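Acyl-CoA hydrolase (Bacillus cereus, PDB 1Y7U) binds coenzyme A and calcium and probably hydrolyses long-chain fatty acyl-CoA thioesters, as a member of the hotdog-fold acyl-CoA hydrolases. Local coordinates at residues N16-V20 with I52-H57; T94-V100 with T117-V123. All coordinates share one frame; numbering follows the deposited sequence.

Contact 1: N16-V20 with I52-H57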
loop_
_atom_site.group_PDB
_atom_site.type_symbol
_atom_site.label_atom_id
_atom_site.label_comp_id
_atom_site.label_asym_id
_atom_site.label_seq_id
_atom_site.Cartn_x
_atom_site.Cartn_y
_atom_site.Cartn_z
ATOM N N ASN A 16 19.742 24.888 6.075
ATOM C CA ASN A 16 19.403 23.942 7.129
ATOM C C ASN A 16 17.989 24.107 7.693
ATOM O O ASN A 16 17.486 23.221 8.384
ATOM C CB ASN A 16 20.446 24.036 8.245
ATOM C CG ASN A 16 20.203 23.041 9.356
ATOM O OD1 ASN A 16 19.707 23.404 10.422
ATOM N ND2 ASN A 16 20.543 21.775 9.114
ATOM N N GLU A 17 17.350 25.234 7.390
ATOM C CA GLU A 17 15.986 25.500 7.850
ATOM C C GLU A 17 15.059 24.503 7.176
ATOM O O GLU A 17 14.001 24.184 7.702
ATOM C CB GLU A 17 15.514 26.893 7.428
ATOM C CG GLU A 17 16.447 28.046 7.723
ATOM C CD GLU A 17 16.167 28.714 9.043
ATOM O OE1 GLU A 17 16.664 29.847 9.236
ATOM O OE2 GLU A 17 15.461 28.109 9.880
ATOM N N SER A 18 15.461 24.024 6.001
ATOM C CA SER A 18 14.636 23.100 5.233
ATOM C C SER A 18 15.166 21.683 5.122
ATOM O O SER A 18 14.633 20.883 4.360
ATOM C CB SER A 18 14.431 23.649 3.826
ATOM O OG SER A 18 15.673 23.738 3.156
ATOM N N ARG A 19 16.212 21.365 5.870
ATOM C CA ARG A 19 16.784 20.028 5.812
ATOM C C ARG A 19 15.736 18.982 6.243
ATOM O O ARG A 19 14.956 19.213 7.167
ATOM C CB ARG A 19 18.046 19.976 6.691
ATOM C CG ARG A 19 18.846 18.698 6.579
ATOM C CD ARG A 19 20.256 18.843 7.158
ATOM N NE ARG A 19 21.247 19.202 6.139
ATOM C CZ ARG A 19 21.623 20.446 5.825
ATOM N NH1 ARG A 19 21.099 21.490 6.455
ATOM N NH2 ARG A 19 22.518 20.650 4.863
ATOM N N VAL A 20 15.711 17.847 5.544
ATOM C CA VAL A 20 14.773 16.763 5.830
ATOM C C VAL A 20 15.484 15.408 5.789
ATOM O O VAL A 20 16.120 15.065 4.789
ATOM C CB VAL A 20 13.634 16.722 4.789
ATOM C CG1 VAL A 20 12.787 15.490 4.999
ATOM C CG2 VAL A 20 12.774 17.957 4.899
ATOM N N ILE A 52 8.939 18.073 0.876
ATOM C CA ILE A 52 8.795 18.490 2.262
ATOM C C ILE A 52 9.748 19.650 2.506
ATOM O O ILE A 52 9.384 20.625 3.156
ATOM C CB ILE A 52 9.107 17.337 3.242
ATOM C CG1 ILE A 52 8.040 16.245 3.111
ATOM C CG2 ILE A 52 9.153 17.859 4.670
ATOM C CD1 ILE A 52 8.290 15.031 3.964
ATOM N N SER A 53 10.965 19.550 1.978
ATOM C CA SER A 53 11.939 20.627 2.130
ATOM C C SER A 53 11.370 21.879 1.475
ATOM O O SER A 53 11.457 22.975 2.014
ATOM C CB SER A 53 13.267 20.271 1.455
ATOM O OG SER A 53 13.986 19.292 2.185
ATOM N N ALA A 54 10.782 21.707 0.303
ATOM C CA ALA A 54 10.210 22.825 -0.411
ATOM C C ALA A 54 9.178 23.556 0.439
ATOM O O ALA A 54 9.213 24.776 0.536
ATOM C CB ALA A 54 9.577 22.344 -1.707
ATOM N N SER A 55 8.262 22.829 1.067
ATOM C CA SER A 55 7.247 23.496 1.865
ATOM C C SER A 55 7.769 24.032 3.196
ATOM O O SER A 55 7.244 25.015 3.716
ATOM C CB SER A 55 6.058 22.573 2.087
ATOM O OG SER A 55 6.486 21.342 2.607
ATOM N N ARG A 56 8.796 23.406 3.756
ATOM C CA ARG A 56 9.346 23.912 5.006
ATOM C C ARG A 56 9.964 25.288 4.765
ATOM O O ARG A 56 9.798 26.211 5.562
ATOM C CB ARG A 56 10.409 22.967 5.563
ATOM C CG ARG A 56 9.863 21.976 6.553
ATOM C CD ARG A 56 10.957 21.140 7.181
ATOM N NE ARG A 56 10.394 20.253 8.195
ATOM C CZ ARG A 56 11.048 19.252 8.780
ATOM N NH1 ARG A 56 12.308 18.992 8.456
ATOM N NH2 ARG A 56 10.432 18.507 9.693
ATOM N N HIS A 57 10.668 25.421 3.649
ATOM C CA HIS A 57 11.327 26.669 3.297
ATOM C C HIS A 57 10.312 27.724 2.900
ATOM O O HIS A 57 10.313 28.830 3.432
ATOM C CB HIS A 57 12.296 26.429 2.137
ATOM C CG HIS A 57 13.012 27.661 1.663
ATOM N ND1 HIS A 57 14.287 27.987 2.072
ATOM C CD2 HIS A 57 12.642 28.622 0.780
ATOM C CE1 HIS A 57 14.674 29.092 1.459
ATOM N NE2 HIS A 57 13.695 29.498 0.669
HETATM O O HOH W 1 15.864 26.596 3.635
#
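The carbonyl oxygen of Ser-18 receives the hydroxyl of Ser-53, OG to O 2.8 Å, with the donor nearly in line with the C=O bond (164° at the oxygen). Because OG of Ser-53 lies anti to its own carbonyl carbon (chi1 -73°), it leaves the helix beside the backbone N and reaches the turn; the same hydroxyl also hydrogen-bonds Ser-86 OG on strand 81-91. One residue on, the Arg-19 carbonyl meets the edge of the Arg-56 guanidinium near its plane, but the bond from NH1 to Arg-19 O, 3.0 Å, is weak, bent to 123° at the hydrogen. The firmer partner of Arg-56 is Glu-105 of the second subunit, a salt bridge through NH2. CG2 of Val-20 touches Ser-53 OG and packs on CG2 of Ile-52, 3.6 Å away, the two side chains crossing at about a right angle. At the other end, CB of Ser-18 rests 3.9 Å from CB of His-57. A water bridges the same pair, donating to Ser-18 OG and lying in the ring plane at the edge of His-57, 2.6 Å from ND1; Ser-18 OG is also hydrogen-bonded to Ala-15 O and Val-88 N, and His-57 NE2 to Pro-135 O. The side chain of Arg-19 starts away from the helix, and its guanidinium makes salt bridges with Glu-85 and with Glu-144, a calcium-binding residue. The contact thus fastens the turn leading into strand 20-25, outermost in the sheet of this chain, to the end of the central hotdog helix 39-58, alongside strand 81-91.

Contact 2: T94-V100 with T117-V123; sequences TSMEVFV and TSFVTFV. With COA (coenzyme A), chain F.
Phe-99 turns its ring edge to a face of Phe-119 in a T-shaped pair with planes at 61°; CD1 of Phe-99 comes 3.6 Å from CZ of Phe-119, offset toward the rim. Different first torsions bring the rings together on the face that also carries Glu-97 and Thr-121: CG of Phe-99 is anti to the backbone N (chi1 176°), CG of Phe-119 anti to the carbonyl carbon (chi1 -63°). On the other sheet face, Val-98 CG2 packs 3.9 Å from Phe-122 CD1, and Val-100 meets Val-120. Six backbone hydrogen bonds run between the strands, two in each of the antiparallel hydrogen-bonded pairs Met-96/Phe-122, Val-98/Val-120 and Val-100/Ser-118. At the polar end, Thr-94 N donates to O7A and O8A of the coenzyme A 3'-phosphate and Ser-95 N to O7A. Thr-121 CG2 touches the adenine 3.5 Å from N3A, and Val-123 CG2 lies against the ribose. Asp-71 of the third subunit also hydrogen-bonds the coenzyme. These strands lie between strands 81-91 and 61-71 in the hotdog sheet; helix 39-58 covers the Met-96 and Phe-122 face, and helix 142-170 packs on Glu-97, Phe-119 and Thr-121.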
loop_
_atom_site.group_PDB
_atom_site.type_symbol
_atom_site.label_atom_id
_atom_site.label_comp_id
_atom_site.label_asym_id
_atom_site.label_seq_id
_atom_site.Cartn_x
_atom_site.Cartn_y
_atom_site.Cartn_z
ATOM N N THR A 94 10.273 32.560 -7.508
ATOM C CA THR A 94 9.129 31.735 -7.218
ATOM C C THR A 94 9.453 30.252 -7.059
ATOM O O THR A 94 8.673 29.503 -6.474
ATOM C CB THR A 94 8.097 31.945 -8.340
ATOM O OG1 THR A 94 6.938 32.588 -7.798
ATOM C CG2 THR A 94 7.733 30.641 -9.006
ATOM N N SER A 95 10.601 29.827 -7.571
ATOM C CA SER A 95 10.990 28.423 -7.498
ATOM C C SER A 95 12.190 28.196 -6.604
ATOM O O SER A 95 12.862 29.135 -6.199
ATOM C CB SER A 95 11.319 27.903 -8.889
ATOM O OG SER A 95 12.433 28.598 -9.417
HETATM N N MSE A 96 12.461 26.930 -6.315
HETATM C CA MSE A 96 13.589 26.573 -5.472
HETATM C C MSE A 96 14.145 25.219 -5.886
HETATM O O MSE A 96 13.402 24.344 -6.324
HETATM C CB MSE A 96 13.139 26.553 -4.016
HETATM C CG MSE A 96 11.794 25.898 -3.838
HETATM SE SE MSE A 96 10.811 26.587 -2.333
HETATM C CE MSE A 96 12.059 26.086 -0.984
ATOM N N GLU A 97 15.460 25.060 -5.789
ATOM C CA GLU A 97 16.078 23.794 -6.137
ATOM C C GLU A 97 16.460 23.057 -4.884
ATOM O O GLU A 97 17.189 23.571 -4.038
ATOM C CB GLU A 97 17.305 23.990 -7.005
ATOM C CG GLU A 97 16.969 24.278 -8.434
ATOM C CD GLU A 97 18.110 23.938 -9.342
ATOM O OE1 GLU A 97 18.296 22.740 -9.629
ATOM O OE2 GLU A 97 18.837 24.862 -9.757
ATOM N N VAL A 98 15.954 21.838 -4.771
ATOM C CA VAL A 98 16.216 21.023 -3.608
ATOM C C VAL A 98 17.199 19.924 -3.946
ATOM O O VAL A 98 16.994 19.147 -4.886
ATOM C CB VAL A 98 14.913 20.400 -3.085
ATOM C CG1 VAL A 98 15.182 19.651 -1.792
ATOM C CG2 VAL A 98 13.865 21.487 -2.878
ATOM N N PHE A 99 18.284 19.882 -3.186
ATOM C CA PHE A 99 19.297 18.861 -3.384
ATOM C C PHE A 99 18.836 17.636 -2.605
ATOM O O PHE A 99 18.280 17.756 -1.506
ATOM C CB PHE A 99 20.647 19.327 -2.841
ATOM C CG PHE A 99 21.713 18.285 -2.918
ATOM C CD1 PHE A 99 22.240 17.901 -4.150
ATOM C CD2 PHE A 99 22.152 17.630 -1.765
ATOM C CE1 PHE A 99 23.194 16.870 -4.234
ATOM C CE2 PHE A 99 23.104 16.599 -1.837
ATOM C CZ PHE A 99 23.622 16.219 -3.075
ATOM N N VAL A 100 19.045 16.459 -3.178
ATOM C CA VAL A 100 18.651 15.233 -2.513
ATOM C C VAL A 100 19.797 14.258 -2.569
ATOM O O VAL A 100 20.402 14.039 -3.617
ATOM C CB VAL A 100 17.427 14.594 -3.163
ATOM C CG1 VAL A 100 16.953 13.436 -2.306
ATOM C CG2 VAL A 100 16.325 15.626 -3.322
ATOM N N THR A 117 22.219 11.028 -6.164
ATOM C CA THR A 117 21.973 12.403 -5.747
ATOM C C THR A 117 21.251 13.086 -6.899
ATOM O O THR A 117 21.215 12.569 -8.012
ATOM C CB THR A 117 23.265 13.187 -5.492
ATOM O OG1 THR A 117 23.978 13.334 -6.721
ATOM C CG2 THR A 117 24.132 12.477 -4.474
ATOM N N SER A 118 20.668 14.246 -6.638
ATOM C CA SER A 118 19.981 14.971 -7.691
ATOM C C SER A 118 19.414 16.276 -7.161
ATOM O O SER A 118 19.531 16.585 -5.977
ATOM C CB SER A 118 18.856 14.111 -8.275
ATOM O OG SER A 118 18.352 14.680 -9.472
ATOM N N PHE A 119 18.822 17.052 -8.054
ATOM C CA PHE A 119 18.211 18.310 -7.675
ATOM C C PHE A 119 16.794 18.250 -8.182
ATOM O O PHE A 119 16.554 17.866 -9.325
ATOM C CB PHE A 119 18.929 19.491 -8.320
ATOM C CG PHE A 119 20.352 19.644 -7.883
ATOM C CD1 PHE A 119 21.342 18.810 -8.395
ATOM C CD2 PHE A 119 20.708 20.620 -6.955
ATOM C CE1 PHE A 119 22.676 18.947 -7.985
ATOM C CE2 PHE A 119 22.024 20.762 -6.542
ATOM C CZ PHE A 119 23.011 19.929 -7.054
ATOM N N VAL A 120 15.849 18.600 -7.325
ATOM C CA VAL A 120 14.459 18.583 -7.729
ATOM C C VAL A 120 14.006 20.027 -7.645
ATOM O O VAL A 120 14.284 20.715 -6.665
ATOM C CB VAL A 120 13.609 17.708 -6.792
ATOM C CG1 VAL A 120 12.251 17.440 -7.434
ATOM C CG2 VAL A 120 14.327 16.401 -6.499
ATOM N N THR A 121 13.329 20.499 -8.682
ATOM C CA THR A 121 12.872 21.875 -8.695
ATOM C C THR A 121 11.397 21.955 -8.328
ATOM O O THR A 121 10.574 21.235 -8.896
ATOM C CB THR A 121 13.084 22.506 -10.092
ATOM O OG1 THR A 121 14.462 22.385 -10.463
ATOM C CG2 THR A 121 12.695 23.977 -10.082
ATOM N N PHE A 122 11.076 22.829 -7.377
ATOM C CA PHE A 122 9.696 23.028 -6.942
ATOM C C PHE A 122 9.260 24.480 -7.138
ATOM O O PHE A 122 10.078 25.397 -7.066
ATOM C CB PHE A 122 9.533 22.653 -5.462
ATOM C CG PHE A 122 9.543 21.170 -5.194
ATOM C CD1 PHE A 122 10.744 20.488 -5.025
ATOM C CD2 PHE A 122 8.352 20.454 -5.136
ATOM C CE1 PHE A 122 10.757 19.114 -4.801
ATOM C CE2 PHE A 122 8.353 19.087 -4.913
ATOM C CZ PHE A 122 9.558 18.413 -4.746
ATOM N N VAL A 123 7.972 24.685 -7.393
ATOM C CA VAL A 123 7.428 26.029 -7.572
ATOM C C VAL A 123 6.303 26.247 -6.572
ATOM O O VAL A 123 5.340 25.477 -6.528
ATOM C CB VAL A 123 6.843 26.238 -8.987
ATOM C CG1 VAL A 123 6.129 27.586 -9.058
ATOM C CG2 VAL A 123 7.945 26.166 -10.023
HETATM N N1A COA F . 12.130 23.215 -14.703
HETATM C C2A COA F . 12.607 23.993 -13.706
HETATM N N3A COA F . 11.944 25.124 -13.348
HETATM C C4A COA F . 10.835 25.469 -13.969
HETATM C C5A COA F . 10.328 24.679 -14.938
HETATM C C6A COA F . 10.972 23.523 -15.328
HETATM N N6A COA F . 10.381 22.564 -16.037
HETATM N N7A COA F . 9.238 25.261 -15.361
HETATM C C8A COA F . 9.029 26.356 -14.673
HETATM N N9A COA F . 10.020 26.522 -13.819
HETATM C C1B COA F . 10.070 27.598 -12.824
HETATM C C2B COA F . 10.991 28.744 -13.154
HETATM O O2B COA F . 12.204 28.492 -12.501
HETATM C C3B COA F . 10.336 29.980 -12.580
HETATM O O3B COA F . 11.154 30.292 -11.528
HETATM P P3B COA F . 11.469 31.623 -10.868
HETATM O O7A COA F . 12.036 31.293 -9.647
HETATM O O8A COA F . 10.456 32.542 -10.601
HETATM O O9A COA F . 12.475 32.272 -11.554
HETATM C C4B COA F . 9.044 29.423 -12.055
HETATM O O4B COA F . 8.849 28.256 -12.773
HETATM C C5B COA F . 7.842 30.277 -12.286
HETATM O O5B COA F . 7.214 29.864 -13.470
HETATM P P1A COA F . 6.176 30.752 -14.290
HETATM O O1A COA F . 6.662 31.064 -15.636
HETATM O O2A COA F . 5.911 32.016 -13.608
HETATM O O3A COA F . 4.857 29.902 -14.510
HETATM P P2A COA F . 4.681 28.397 -14.981
HETATM O O4A COA F . 5.538 28.018 -16.113
HETATM O O5A COA F . 3.294 28.281 -15.352
HETATM O O6A COA F . 4.973 27.472 -13.728
HETATM C CBP COA F . 4.676 25.062 -14.127
HETATM C CCP COA F . 4.281 26.305 -13.339
HETATM C CDP COA F . 5.114 25.364 -15.537
HETATM C CEP COA F . 5.824 24.372 -13.439
HETATM C CAP COA F . 3.414 24.250 -14.420
HETATM O OAP COA F . 3.111 24.264 -15.794
HETATM C C9P COA F . 2.908 23.099 -13.617
HETATM O O9P COA F . 1.875 23.308 -12.729
HETATM N N8P COA F . 3.446 21.932 -13.771
HETATM C C7P COA F . 3.586 21.018 -12.685
HETATM C C6P COA F . 2.418 20.931 -11.723
HETATM C C5P COA F . 2.306 19.601 -11.050
HETATM O O5P COA F . 1.202 19.200 -10.627
HETATM N N4P COA F . 3.411 18.913 -10.948
HETATM C C3P COA F . 3.381 17.502 -10.836
HETATM C C2P COA F . 3.131 16.913 -12.192
HETATM S S1P COA F . 1.537 16.176 -12.287
#

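From the N terminus, the chain passes strand 12-14 and enters contact 1, which closes a loop of 31 residues containing all but the first residue of strand 20-25 and most of helix 39-58. Only after this loop is shut does the chain run through strands 61-71 and 81-91 to contact 2, which closes the hairpin of strands 95-105 and 112-125; the two are in series, neither nested nor crossed. In space they meet, with centres about 11 Å apart: Ala-54 CB lies 3.7 Å from Phe-122 CG, and Ser-53 CB lies 3.8 Å from Val-98 CG1. Helix 39-58 is therefore held to the turn before strand 20-25 by contact 1 while resting on the sheet centre joined by contact 2.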